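Local atomic coordinates of collectin placenta 1 (Mus musculus, PDB entry 2OX9), a protein that binds glycans such as the Lewis(x) structure of leukocyte surfaces through a calcium-dependent C-type lectin carbohydrate-recognition domain, and probably acts as a scavenger receptor. Residues 37-42 against 127-132; 10-15 against 46-51; 59-64 against 116-121; 18-23 against 123-128. All blocks are in the same frame, centred on the assembly; numbering follows the deposited sequence.

Contact 1: residues 37-42 against 127-132; sequences SSHLVF and ICEKER. With CA (calcium ion), chain L.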
# COMPACT_ATOMS: atom_id res chain seq x y z
N SER A 37 -15.45 2.92 -3.11
CA SER A 37 -15.70 1.65 -3.76
C SER A 37 -14.38 1.13 -4.34
O SER A 37 -14.33 0.62 -5.46
CB SER A 37 -16.74 1.80 -4.88
OG SER A 37 -18.00 2.21 -4.35
N SER A 38 -13.31 1.25 -3.56
CA SER A 38 -11.99 0.80 -3.97
C SER A 38 -11.29 0.21 -2.75
O SER A 38 -11.85 0.19 -1.65
CB SER A 38 -11.17 1.97 -4.52
OG SER A 38 -10.94 2.97 -3.54
N HIS A 39 -10.07 -0.28 -2.95
CA HIS A 39 -9.30 -0.85 -1.85
C HIS A 39 -7.86 -0.33 -1.89
O HIS A 39 -7.39 0.12 -2.94
CB HIS A 39 -9.28 -2.38 -1.93
CG HIS A 39 -8.67 -2.91 -3.19
ND1 HIS A 39 -7.30 -3.01 -3.36
CD2 HIS A 39 -9.23 -3.34 -4.34
CE1 HIS A 39 -7.05 -3.47 -4.57
NE2 HIS A 39 -8.20 -3.68 -5.19
N LEU A 40 -7.18 -0.34 -0.75
CA LEU A 40 -5.78 0.09 -0.74
C LEU A 40 -5.13 -0.81 -1.79
O LEU A 40 -5.37 -2.02 -1.82
CB LEU A 40 -5.16 -0.13 0.63
CG LEU A 40 -5.49 0.96 1.67
CD1 LEU A 40 -5.05 0.51 3.05
CD2 LEU A 40 -4.78 2.25 1.28
N VAL A 41 -4.32 -0.22 -2.65
CA VAL A 41 -3.67 -0.94 -3.75
C VAL A 41 -3.00 -2.30 -3.50
O VAL A 41 -2.26 -2.49 -2.52
CB VAL A 41 -2.63 -0.00 -4.46
CG1 VAL A 41 -1.33 0.06 -3.65
CG2 VAL A 41 -2.37 -0.49 -5.87
N PHE A 42 -3.29 -3.24 -4.38
CA PHE A 42 -2.69 -4.58 -4.35
C PHE A 42 -1.72 -4.57 -5.53
O PHE A 42 -2.13 -4.41 -6.68
CB PHE A 42 -3.73 -5.68 -4.58
CG PHE A 42 -4.80 -5.76 -3.53
CD1 PHE A 42 -5.93 -6.56 -3.73
CD2 PHE A 42 -4.70 -5.04 -2.34
CE1 PHE A 42 -6.93 -6.64 -2.78
CE2 PHE A 42 -5.71 -5.11 -1.38
CZ PHE A 42 -6.83 -5.91 -1.61
N ILE A 127 -2.63 4.75 -1.70
CA ILE A 127 -3.06 4.50 -3.07
C ILE A 127 -4.28 3.60 -3.10
O ILE A 127 -4.26 2.51 -2.52
CB ILE A 127 -1.95 3.80 -3.89
CG1 ILE A 127 -0.64 4.58 -3.79
CG2 ILE A 127 -2.39 3.67 -5.35
CD1 ILE A 127 0.54 3.83 -4.36
N CYS A 128 -5.34 4.04 -3.76
CA CYS A 128 -6.55 3.24 -3.90
C CYS A 128 -6.59 2.63 -5.29
O CYS A 128 -6.06 3.21 -6.25
CB CYS A 128 -7.82 4.08 -3.73
SG CYS A 128 -8.07 4.95 -2.15
N GLU A 129 -7.23 1.47 -5.40
CA GLU A 129 -7.33 0.79 -6.67
C GLU A 129 -8.74 0.24 -6.88
O GLU A 129 -9.39 -0.23 -5.95
CB GLU A 129 -6.31 -0.36 -6.74
CG GLU A 129 -6.47 -1.25 -7.96
CD GLU A 129 -5.47 -2.39 -8.01
OE1 GLU A 129 -4.92 -2.79 -6.96
OE2 GLU A 129 -5.24 -2.91 -9.12
N LYS A 130 -9.22 0.33 -8.11
CA LYS A 130 -10.54 -0.20 -8.43
C LYS A 130 -10.68 -0.44 -9.92
O LYS A 130 -9.82 -0.07 -10.71
CB LYS A 130 -11.64 0.74 -7.94
CG LYS A 130 -11.77 2.08 -8.66
CD LYS A 130 -12.95 2.84 -8.07
CE LYS A 130 -13.21 4.16 -8.78
NZ LYS A 130 -14.40 4.87 -8.18
N GLU A 131 -11.79 -1.07 -10.30
CA GLU A 131 -12.06 -1.39 -11.68
C GLU A 131 -12.63 -0.22 -12.46
O GLU A 131 -13.43 0.54 -11.95
CB GLU A 131 -13.04 -2.57 -11.75
CG GLU A 131 -12.46 -3.85 -11.18
CD GLU A 131 -13.46 -4.98 -11.19
OE1 GLU A 131 -14.08 -5.22 -12.25
OE2 GLU A 131 -13.62 -5.64 -10.14
N ARG A 132 -12.21 -0.09 -13.71
CA ARG A 132 -12.72 0.98 -14.55
C ARG A 132 -14.11 0.52 -14.97
O ARG A 132 -14.29 -0.64 -15.33
CB ARG A 132 -11.84 1.16 -15.77
CG ARG A 132 -12.45 2.03 -16.86
CD ARG A 132 -11.43 2.31 -17.95
NE ARG A 132 -10.87 1.08 -18.50
CZ ARG A 132 -9.77 1.02 -19.24
NH1 ARG A 132 -9.10 2.13 -19.53
NH2 ARG A 132 -9.34 -0.15 -19.70
CA CA L . -3.51 -4.56 -8.50
O HOH W 1 -4.24 -5.41 -10.44
O HOH W 2 -5.20 -5.96 -7.59
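His39 and Glu129 face each other as an antiparallel hydrogen-bonded pair, and their side chains run side by side in the same direction from the same face of the sheet. The imidazole is turned 47° from the carboxylate plane, and its CE1 lies 3.3 Å from Glu129 OE1. Over one ring face sits the carbonyl oxygen of Glu129; over the opposite face comes CE1 of Phe42, whose own ring receives His39 ND1 above its centre. The rotation of the imidazole is fixed further by a 2.7 Å hydrogen bond from His39 ND1 to Leu40 O, the acceptor lying close to the ring plane. Glu129 CG is anti to the backbone N (chi1 172°) and the chain beyond is extended, which brings the carboxylate alongside His39 CE1 and to the calcium ion. There OE1 accepts a 3.1 Å hydrogen bond from Phe42 N, and both oxygens grip the metal, OE2 at 2.5 Å from it. Phe42 O binds the same ion at 2.3 Å. Val41 and Ile127 also lie side by side, with Val41 CB 3.8 Å from Ile127 CG2, while Val41 N donates to Ile127 O. Two waters together with Asn44 and Glu48 complete the calcium shell, and Lys15 bonds Glu129 OE2, which would offset part of its charge. The result is an auxiliary calcium site of the C-type lectin fold, built where the strand 39-40 meets the C-terminal strand.

Contact 2: residues 10-15 against 46-51; sequences KNFTDK and REEQQW. With CA (calcium ion), chain L.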
# COMPACT_ATOMS: atom_id res chain seq x y z
N LYS A 10 -5.99 7.73 -12.05
CA LYS A 10 -5.10 7.40 -13.16
C LYS A 10 -5.41 5.99 -13.64
O LYS A 10 -5.73 5.11 -12.84
CB LYS A 10 -3.64 7.43 -12.71
CG LYS A 10 -3.14 8.75 -12.13
CD LYS A 10 -3.11 9.85 -13.17
CE LYS A 10 -2.33 11.04 -12.65
NZ LYS A 10 -2.88 11.50 -11.34
N ASN A 11 -5.29 5.77 -14.94
CA ASN A 11 -5.56 4.45 -15.48
C ASN A 11 -4.29 3.69 -15.86
O ASN A 11 -3.29 4.26 -16.31
CB ASN A 11 -6.47 4.55 -16.70
CG ASN A 11 -5.77 5.14 -17.90
OD1 ASN A 11 -5.35 6.30 -17.88
ND2 ASN A 11 -5.64 4.35 -18.96
N PHE A 12 -4.33 2.38 -15.63
CA PHE A 12 -3.25 1.46 -15.98
C PHE A 12 -4.01 0.19 -16.34
O PHE A 12 -4.69 -0.38 -15.50
CB PHE A 12 -2.33 1.20 -14.80
CG PHE A 12 -1.23 0.22 -15.11
CD1 PHE A 12 -0.28 0.53 -16.08
CD2 PHE A 12 -1.16 -1.01 -14.47
CE1 PHE A 12 0.73 -0.38 -16.40
CE2 PHE A 12 -0.16 -1.92 -14.78
CZ PHE A 12 0.78 -1.61 -15.75
N THR A 13 -3.88 -0.26 -17.59
CA THR A 13 -4.62 -1.42 -18.08
C THR A 13 -6.10 -1.14 -17.79
O THR A 13 -6.58 -0.05 -18.10
CB THR A 13 -4.17 -2.76 -17.43
OG1 THR A 13 -4.39 -2.73 -16.01
CG2 THR A 13 -2.70 -3.01 -17.70
N ASP A 14 -6.82 -2.09 -17.20
CA ASP A 14 -8.25 -1.87 -16.93
C ASP A 14 -8.58 -1.50 -15.49
O ASP A 14 -9.68 -1.78 -15.00
CB ASP A 14 -9.05 -3.12 -17.34
CG ASP A 14 -8.79 -4.30 -16.44
OD1 ASP A 14 -7.69 -4.38 -15.85
OD2 ASP A 14 -9.69 -5.17 -16.33
N LYS A 15 -7.64 -0.85 -14.81
CA LYS A 15 -7.84 -0.43 -13.44
C LYS A 15 -7.65 1.06 -13.30
O LYS A 15 -7.09 1.71 -14.19
CB LYS A 15 -6.85 -1.15 -12.52
CG LYS A 15 -7.01 -2.66 -12.49
CD LYS A 15 -8.46 -3.04 -12.23
CE LYS A 15 -8.53 -4.23 -11.29
NZ LYS A 15 -7.90 -3.91 -9.98
N ARG A 46 5.54 -6.78 -11.52
CA ARG A 46 6.58 -5.78 -11.64
C ARG A 46 6.13 -4.62 -12.54
O ARG A 46 6.54 -3.48 -12.33
CB ARG A 46 7.88 -6.39 -12.20
CG ARG A 46 7.73 -7.08 -13.54
CD ARG A 46 9.09 -7.53 -14.07
NE ARG A 46 8.98 -8.25 -15.34
CZ ARG A 46 10.02 -8.60 -16.09
NH1 ARG A 46 11.26 -8.30 -15.69
NH2 ARG A 46 9.84 -9.25 -17.23
N GLU A 47 5.26 -4.90 -13.51
CA GLU A 47 4.79 -3.84 -14.40
C GLU A 47 3.89 -2.87 -13.65
O GLU A 47 3.99 -1.66 -13.85
CB GLU A 47 4.01 -4.41 -15.59
CG GLU A 47 4.82 -5.29 -16.50
CD GLU A 47 4.45 -6.75 -16.34
OE1 GLU A 47 4.47 -7.25 -15.19
OE2 GLU A 47 4.13 -7.38 -17.37
N GLU A 48 3.03 -3.39 -12.79
CA GLU A 48 2.14 -2.54 -12.01
C GLU A 48 2.99 -1.76 -11.00
O GLU A 48 2.72 -0.59 -10.71
CB GLU A 48 1.07 -3.37 -11.28
CG GLU A 48 0.03 -2.52 -10.56
CD GLU A 48 -1.05 -3.34 -9.86
OE1 GLU A 48 -2.11 -2.77 -9.55
OE2 GLU A 48 -0.83 -4.54 -9.60
N GLN A 49 4.01 -2.42 -10.47
CA GLN A 49 4.91 -1.80 -9.49
C GLN A 49 5.67 -0.63 -10.10
O GLN A 49 5.80 0.42 -9.48
CB GLN A 49 5.93 -2.84 -8.98
CG GLN A 49 7.06 -2.26 -8.16
CD GLN A 49 6.58 -1.59 -6.89
OE1 GLN A 49 5.77 -2.14 -6.14
NE2 GLN A 49 7.09 -0.39 -6.63
N GLN A 50 6.18 -0.83 -11.31
CA GLN A 50 6.93 0.19 -12.01
C GLN A 50 6.07 1.41 -12.33
O GLN A 50 6.50 2.55 -12.16
CB GLN A 50 7.50 -0.36 -13.31
CG GLN A 50 9.02 -0.52 -13.33
CD GLN A 50 9.76 0.78 -13.01
OE1 GLN A 50 9.53 1.82 -13.64
NE2 GLN A 50 10.65 0.73 -12.03
N TRP A 51 4.85 1.15 -12.80
CA TRP A 51 3.92 2.22 -13.14
C TRP A 51 3.57 3.00 -11.87
O TRP A 51 3.46 4.23 -11.89
CB TRP A 51 2.64 1.63 -13.74
CG TRP A 51 1.67 2.65 -14.23
CD1 TRP A 51 1.71 3.33 -15.41
CD2 TRP A 51 0.52 3.13 -13.53
NE1 TRP A 51 0.66 4.21 -15.50
CE2 TRP A 51 -0.09 4.11 -14.35
CE3 TRP A 51 -0.05 2.83 -12.29
CZ2 TRP A 51 -1.24 4.80 -13.96
CZ3 TRP A 51 -1.20 3.52 -11.90
CH2 TRP A 51 -1.78 4.49 -12.74
CA CA L . -3.51 -4.56 -8.50
O HOH W 1 -4.24 -5.41 -10.44
O HOH W 2 -5.20 -5.96 -7.59
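Phe12 and Trp51 bring the strand 10-12 against the helix 46-54 by laying one aromatic side chain over the other. They slide past each other in opposite directions: the Phe12 ring makes an offset stack on the five-membered ring of the indole, centroids 4.4 Å apart and planes inclined by 24°. Each CB then falls over the partner's ring. Phe12 CB stands 3.5 Å from the centroid of the Trp51 six-membered ring, almost on its normal, and Trp51 CB makes the reciprocal CH-pi contact with the phenyl face, offset toward the rim. Both residues hold CG anti to the backbone N (chi1 178° for Phe12), which carries CG of each away from its own backbone N. The closest approach within the stack is Phe12 CD1 to Trp51 CG, 3.4 Å.

The far end of the indole meets Lys10, whose CB touches Trp51 CH2 at the ring edge, 3.5 Å away; the remainder of that lysine turns off elsewhere. At the other end of the stack, Phe12 CE2 leans on Glu48 CA at 3.7 Å. The Glu48 chain is extended beyond CG and binds calcium through OE1, which is also hydrogen-bonded to Tyr17 OH.

The axes of residues 10-12 and 46-51 run nearly antiparallel, at 155°, and approach to 10.6 Å. A type II' turn from Phe12 to Lys15 leads on into the strand 15-19, whose Tyr17 meets the indole too, while His55 approaches Trp51 from just beyond the helix.

Contact 3: residues 59-64 against 116-121; sequences RESHWI and NDFQCD. With CA (calcium ion), chain J; GAL (beta-D-galactopyranose), chain E.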
# COMPACT_ATOMS: atom_id res chain seq x y z
N ARG A 59 9.03 12.61 -1.07
CA ARG A 59 9.34 12.27 0.31
C ARG A 59 8.26 11.48 1.05
O ARG A 59 8.57 10.71 1.95
CB ARG A 59 9.67 13.53 1.11
CG ARG A 59 8.69 14.67 0.87
CD ARG A 59 9.08 15.91 1.66
NE ARG A 59 8.46 17.11 1.10
CZ ARG A 59 8.39 18.28 1.73
NH1 ARG A 59 8.89 18.41 2.95
NH2 ARG A 59 7.82 19.32 1.14
N GLU A 60 7.00 11.67 0.68
CA GLU A 60 5.94 10.94 1.37
C GLU A 60 5.92 9.45 1.02
O GLU A 60 6.32 9.06 -0.08
CB GLU A 60 4.57 11.55 1.07
CG GLU A 60 4.30 11.85 -0.40
CD GLU A 60 4.89 13.18 -0.84
OE1 GLU A 60 4.46 14.23 -0.32
OE2 GLU A 60 5.77 13.17 -1.72
N SER A 61 5.48 8.64 1.97
CA SER A 61 5.38 7.19 1.78
C SER A 61 3.92 6.90 1.44
O SER A 61 3.03 7.67 1.81
CB SER A 61 5.75 6.45 3.06
OG SER A 61 7.03 6.85 3.53
N HIS A 62 3.67 5.80 0.75
CA HIS A 62 2.31 5.45 0.36
C HIS A 62 1.86 4.08 0.85
O HIS A 62 2.45 3.07 0.49
CB HIS A 62 2.15 5.47 -1.16
CG HIS A 62 2.15 6.84 -1.76
ND1 HIS A 62 3.30 7.56 -1.99
CD2 HIS A 62 1.12 7.64 -2.15
CE1 HIS A 62 2.99 8.73 -2.51
NE2 HIS A 62 1.67 8.81 -2.61
N TRP A 63 0.80 4.06 1.64
CA TRP A 63 0.25 2.80 2.15
C TRP A 63 -0.23 1.93 0.98
O TRP A 63 -0.78 2.46 0.00
CB TRP A 63 -0.97 3.07 3.03
CG TRP A 63 -0.73 3.66 4.38
CD1 TRP A 63 -1.37 4.74 4.92
CD2 TRP A 63 0.11 3.13 5.42
NE1 TRP A 63 -0.99 4.91 6.24
CE2 TRP A 63 -0.09 3.93 6.57
CE3 TRP A 63 1.00 2.05 5.50
CZ2 TRP A 63 0.58 3.69 7.78
CZ3 TRP A 63 1.66 1.80 6.70
CH2 TRP A 63 1.44 2.62 7.83
N ILE A 64 -0.02 0.62 1.06
CA ILE A 64 -0.54 -0.31 0.05
C ILE A 64 -1.35 -1.33 0.87
O ILE A 64 -1.18 -1.42 2.08
CB ILE A 64 0.58 -1.02 -0.78
CG1 ILE A 64 1.48 -1.85 0.12
CG2 ILE A 64 1.39 0.03 -1.57
CD1 ILE A 64 2.47 -2.71 -0.66
N ASN A 116 8.36 -1.19 2.65
CA ASN A 116 8.84 -1.16 4.01
C ASN A 116 7.64 -1.37 4.93
O ASN A 116 6.53 -0.98 4.60
CB ASN A 116 9.48 0.17 4.33
CG ASN A 116 9.73 0.35 5.81
OD1 ASN A 116 10.34 -0.51 6.44
ND2 ASN A 116 9.26 1.45 6.37
N ASP A 117 7.88 -2.00 6.08
CA ASP A 117 6.81 -2.22 7.03
C ASP A 117 6.84 -1.07 8.04
O ASP A 117 7.92 -0.70 8.52
CB ASP A 117 6.96 -3.59 7.71
CG ASP A 117 8.33 -3.79 8.35
OD1 ASP A 117 9.32 -3.19 7.88
OD2 ASP A 117 8.42 -4.58 9.32
N PHE A 118 5.68 -0.49 8.31
CA PHE A 118 5.56 0.62 9.26
C PHE A 118 4.61 0.22 10.39
O PHE A 118 3.84 -0.74 10.25
CB PHE A 118 4.94 1.87 8.63
CG PHE A 118 5.66 2.40 7.42
CD1 PHE A 118 5.45 1.85 6.17
CD2 PHE A 118 6.48 3.53 7.53
CE1 PHE A 118 6.04 2.40 5.04
CE2 PHE A 118 7.07 4.09 6.40
CZ PHE A 118 6.85 3.52 5.15
N GLN A 119 4.63 0.99 11.47
CA GLN A 119 3.73 0.76 12.58
C GLN A 119 2.44 1.30 11.96
O GLN A 119 2.47 2.31 11.27
CB GLN A 119 4.15 1.61 13.79
CG GLN A 119 3.68 1.08 15.13
CD GLN A 119 4.36 1.79 16.29
OE1 GLN A 119 5.59 1.83 16.38
NE2 GLN A 119 3.56 2.36 17.20
N CYS A 120 1.32 0.62 12.16
CA CYS A 120 0.09 1.06 11.52
C CYS A 120 -0.46 2.43 11.91
O CYS A 120 -1.40 2.91 11.28
CB CYS A 120 -0.98 -0.00 11.68
SG CYS A 120 -0.48 -1.64 11.04
N ASP A 121 0.13 3.06 12.92
CA ASP A 121 -0.34 4.38 13.35
C ASP A 121 0.44 5.52 12.71
O ASP A 121 0.25 6.68 13.06
CB ASP A 121 -0.27 4.51 14.88
CG ASP A 121 1.13 4.34 15.43
OD1 ASP A 121 2.03 5.11 15.04
OD2 ASP A 121 1.34 3.42 16.25
CA CA J . 10.28 -1.49 8.65
C1 GAL E . 12.79 3.32 9.27
C2 GAL E . 11.55 2.57 8.78
C3 GAL E . 11.09 1.55 9.82
C4 GAL E . 12.25 0.64 10.25
C5 GAL E . 13.47 1.48 10.66
C6 GAL E . 14.69 0.63 10.96
O2 GAL E . 10.51 3.50 8.53
O3 GAL E . 10.06 0.75 9.26
O4 GAL E . 12.60 -0.22 9.18
O5 GAL E . 13.84 2.39 9.59
O6 GAL E . 15.69 1.38 11.64
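Ser61 and Trp63 meet Phe118 across backbones that do not pair: the nearest CA atoms, those of Trp63 and Phe118, are 9.1 Å apart. The strands 62-64 and 115-118 flank the strand 106-109 in the sheet, each antiparallel to it, and side chains bridge the distance. Trp63 and Phe118 cross obliquely, the six-membered ring of the indole lying at 78° to the Phe118 ring with centroids 5.5 Å apart. The leading corner of the indole does the touching, Trp63 CH2 lying 3.7 Å from Phe118 CB, and the same CH2 meets Gln119 O in the indole plane. Trp63 NE1 is hydrogen-bonded to Glu24 O. Ser61 OG lies 3.7 Å from Phe118 CZ, at an oblique approach.

This packing adjoins the calcium-dependent sugar site of the C-type lectin fold, in which Asn116 and Asp117 are adjacent ligands on one strand. The Asn116 amide covers the centre of one Phe118 face with ND2 while its OD1 binds calcium at 2.4 Å. Asn116 ND2 also donates to galactose O3, 3.1 Å away, so one amide serves metal and sugar. Asp117 binds through both OD1 and its carbonyl oxygen; galactose O3 and O4 join the shell, which Gln92, Asp94 and Glu104 complete.

Contact 4: residues 18-23 against 123-128; sequences YFSLEK and INNFIC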
# COMPACT_ATOMS: atom_id res chain seq x y z
N TYR A 18 -5.84 5.94 -7.42
CA TYR A 18 -5.89 7.26 -6.81
C TYR A 18 -4.67 7.42 -5.91
O TYR A 18 -4.51 6.69 -4.92
CB TYR A 18 -7.17 7.41 -5.98
CG TYR A 18 -7.25 8.72 -5.22
CD1 TYR A 18 -7.32 9.93 -5.91
CD2 TYR A 18 -7.21 8.76 -3.83
CE1 TYR A 18 -7.36 11.15 -5.23
CE2 TYR A 18 -7.25 9.97 -3.14
CZ TYR A 18 -7.32 11.16 -3.85
OH TYR A 18 -7.36 12.37 -3.18
N PHE A 19 -3.80 8.35 -6.27
CA PHE A 19 -2.60 8.62 -5.48
C PHE A 19 -2.95 9.80 -4.59
O PHE A 19 -2.94 10.96 -5.02
CB PHE A 19 -1.43 8.91 -6.42
CG PHE A 19 -1.09 7.77 -7.32
CD1 PHE A 19 -1.73 7.62 -8.55
CD2 PHE A 19 -0.17 6.81 -6.93
CE1 PHE A 19 -1.45 6.54 -9.38
CE2 PHE A 19 0.13 5.72 -7.74
CZ PHE A 19 -0.52 5.59 -8.98
N SER A 20 -3.29 9.49 -3.34
CA SER A 20 -3.74 10.46 -2.37
C SER A 20 -2.89 11.68 -2.06
O SER A 20 -1.66 11.67 -2.14
CB SER A 20 -4.03 9.76 -1.04
OG SER A 20 -2.86 9.71 -0.24
N LEU A 21 -3.59 12.75 -1.70
CA LEU A 21 -2.97 13.99 -1.27
C LEU A 21 -3.26 13.96 0.22
O LEU A 21 -2.67 14.70 1.01
CB LEU A 21 -3.64 15.19 -1.92
CG LEU A 21 -3.38 15.34 -3.42
CD1 LEU A 21 -3.98 16.66 -3.90
CD2 LEU A 21 -1.89 15.30 -3.69
N GLU A 22 -4.18 13.07 0.60
CA GLU A 22 -4.56 12.90 2.00
C GLU A 22 -3.50 12.06 2.69
O GLU A 22 -2.91 11.16 2.09
CB GLU A 22 -5.92 12.19 2.11
CG GLU A 22 -7.13 12.98 1.62
CD GLU A 22 -7.37 12.86 0.12
OE1 GLU A 22 -6.51 12.29 -0.59
OE2 GLU A 22 -8.43 13.34 -0.36
N LYS A 23 -3.25 12.36 3.97
CA LYS A 23 -2.28 11.62 4.78
C LYS A 23 -3.06 11.05 5.96
O LYS A 23 -3.71 11.81 6.69
CB LYS A 23 -1.17 12.55 5.29
CG LYS A 23 -0.41 13.31 4.19
CD LYS A 23 0.81 14.03 4.78
CE LYS A 23 1.45 15.00 3.78
NZ LYS A 23 1.89 14.33 2.52
N ILE A 123 1.41 8.19 9.93
CA ILE A 123 0.63 8.97 8.97
C ILE A 123 1.34 8.97 7.61
O ILE A 123 2.42 9.55 7.48
CB ILE A 123 0.46 10.43 9.45
CG1 ILE A 123 -0.10 10.45 10.87
CG2 ILE A 123 -0.47 11.18 8.51
CD1 ILE A 123 0.21 11.72 11.64
N ASN A 124 0.74 8.32 6.63
CA ASN A 124 1.28 8.22 5.27
C ASN A 124 0.24 8.58 4.21
O ASN A 124 -0.94 8.65 4.50
CB ASN A 124 1.72 6.78 4.98
CG ASN A 124 3.05 6.42 5.59
OD1 ASN A 124 3.32 5.26 5.89
ND2 ASN A 124 3.90 7.42 5.76
N ASN A 125 0.70 8.81 2.98
CA ASN A 125 -0.23 9.05 1.88
C ASN A 125 -0.64 7.62 1.53
O ASN A 125 -0.21 6.68 2.21
CB ASN A 125 0.46 9.70 0.67
CG ASN A 125 0.66 11.19 0.85
OD1 ASN A 125 1.39 11.62 1.73
ND2 ASN A 125 0.00 11.98 0.01
N PHE A 126 -1.46 7.44 0.51
CA PHE A 126 -1.88 6.10 0.16
C PHE A 126 -2.33 5.97 -1.29
O PHE A 126 -2.40 6.96 -2.02
CB PHE A 126 -3.01 5.65 1.11
CG PHE A 126 -4.19 6.57 1.13
CD1 PHE A 126 -5.24 6.40 0.23
CD2 PHE A 126 -4.27 7.60 2.07
CE1 PHE A 126 -6.36 7.25 0.27
CE2 PHE A 126 -5.38 8.44 2.11
CZ PHE A 126 -6.42 8.27 1.21
N ILE A 127 -2.63 4.75 -1.70
CA ILE A 127 -3.06 4.50 -3.07
C ILE A 127 -4.28 3.60 -3.10
O ILE A 127 -4.26 2.51 -2.52
CB ILE A 127 -1.95 3.80 -3.89
CG1 ILE A 127 -0.64 4.58 -3.79
CG2 ILE A 127 -2.39 3.67 -5.35
CD1 ILE A 127 0.54 3.83 -4.36
N CYS A 128 -5.34 4.04 -3.76
CA CYS A 128 -6.55 3.24 -3.90
C CYS A 128 -6.59 2.63 -5.29
O CYS A 128 -6.06 3.21 -6.25
CB CYS A 128 -7.82 4.08 -3.73
SG CYS A 128 -8.07 4.95 -2.15
O HOH W 3 1.09 14.72 -0.55
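Ser20 OG and Phe126 CG both lie between the backbone N and the carbonyl carbon of their own residues, chi1 89° and 56°, and the serine hydroxyl is thereby set beside Phe126 N. Ser20 CB stands 3.5 Å from the centroid of the Phe126 ring, only 6° off the normal. Ser20 OG accepts from Phe126 N at 2.8 Å and donates to Glu22 O, so the hydroxyl is held by two bonds, one to each segment. Asn125 CG, anti to the carbonyl carbon, places the amide to work in two directions: ND2 gives a 2.7 Å bond to Ser20 O, which it meets from above the carbonyl plane, and OD1 receives Lys23 NZ at 2.9 Å on a lone pair. A water that accepts from Asn125 ND2 accepts weakly from Lys23 NZ too.

These side-chain bonds continue an antiparallel pairing of the strands 15-19 and 125-131, through which the N- and C-terminal parts of a C-type lectin domain are brought together. Tyr18 and Cys128 form its hydrogen-bonded pair, and Ser20 N adds a 3.0 Å bond to Phe126 O. On the face carrying Phe19 and Ile127 the isoleucine CG2 lies over the phenyl ring. The other face carries Tyr18, whose OH donates to Glu22 OE1 at 2.7 Å, an oxygen that Leu21 N meets as well. Helix 26-35 covers Phe126, with Phe32 edge-to-face to it and Cys33 linked to Cys128 by a disulfide.

Contacts 1 and 4 use the strand 125-131 from its two sides, sharing Ile127 and Cys128: the strand 39-40 pairs with it in one, the strand 15-19 in the other. Contact 1 is buried and contact 4 partly so, and in both backbone bonding is joined by polar side chains. Contact 2 lies at the surface and relies on aromatic stacking, yet it meets contact 1 at a common calcium ion. Contact 3, also partly buried, lies across the chain's centre from contacts 1 and 2; its packing rests mainly on side chains, without backbone pairing, and its calcium holds sugar. Contact 4 adjoins it through Asn125, whose backbone is probably hydrogen-bonded to Ser61 and Trp63.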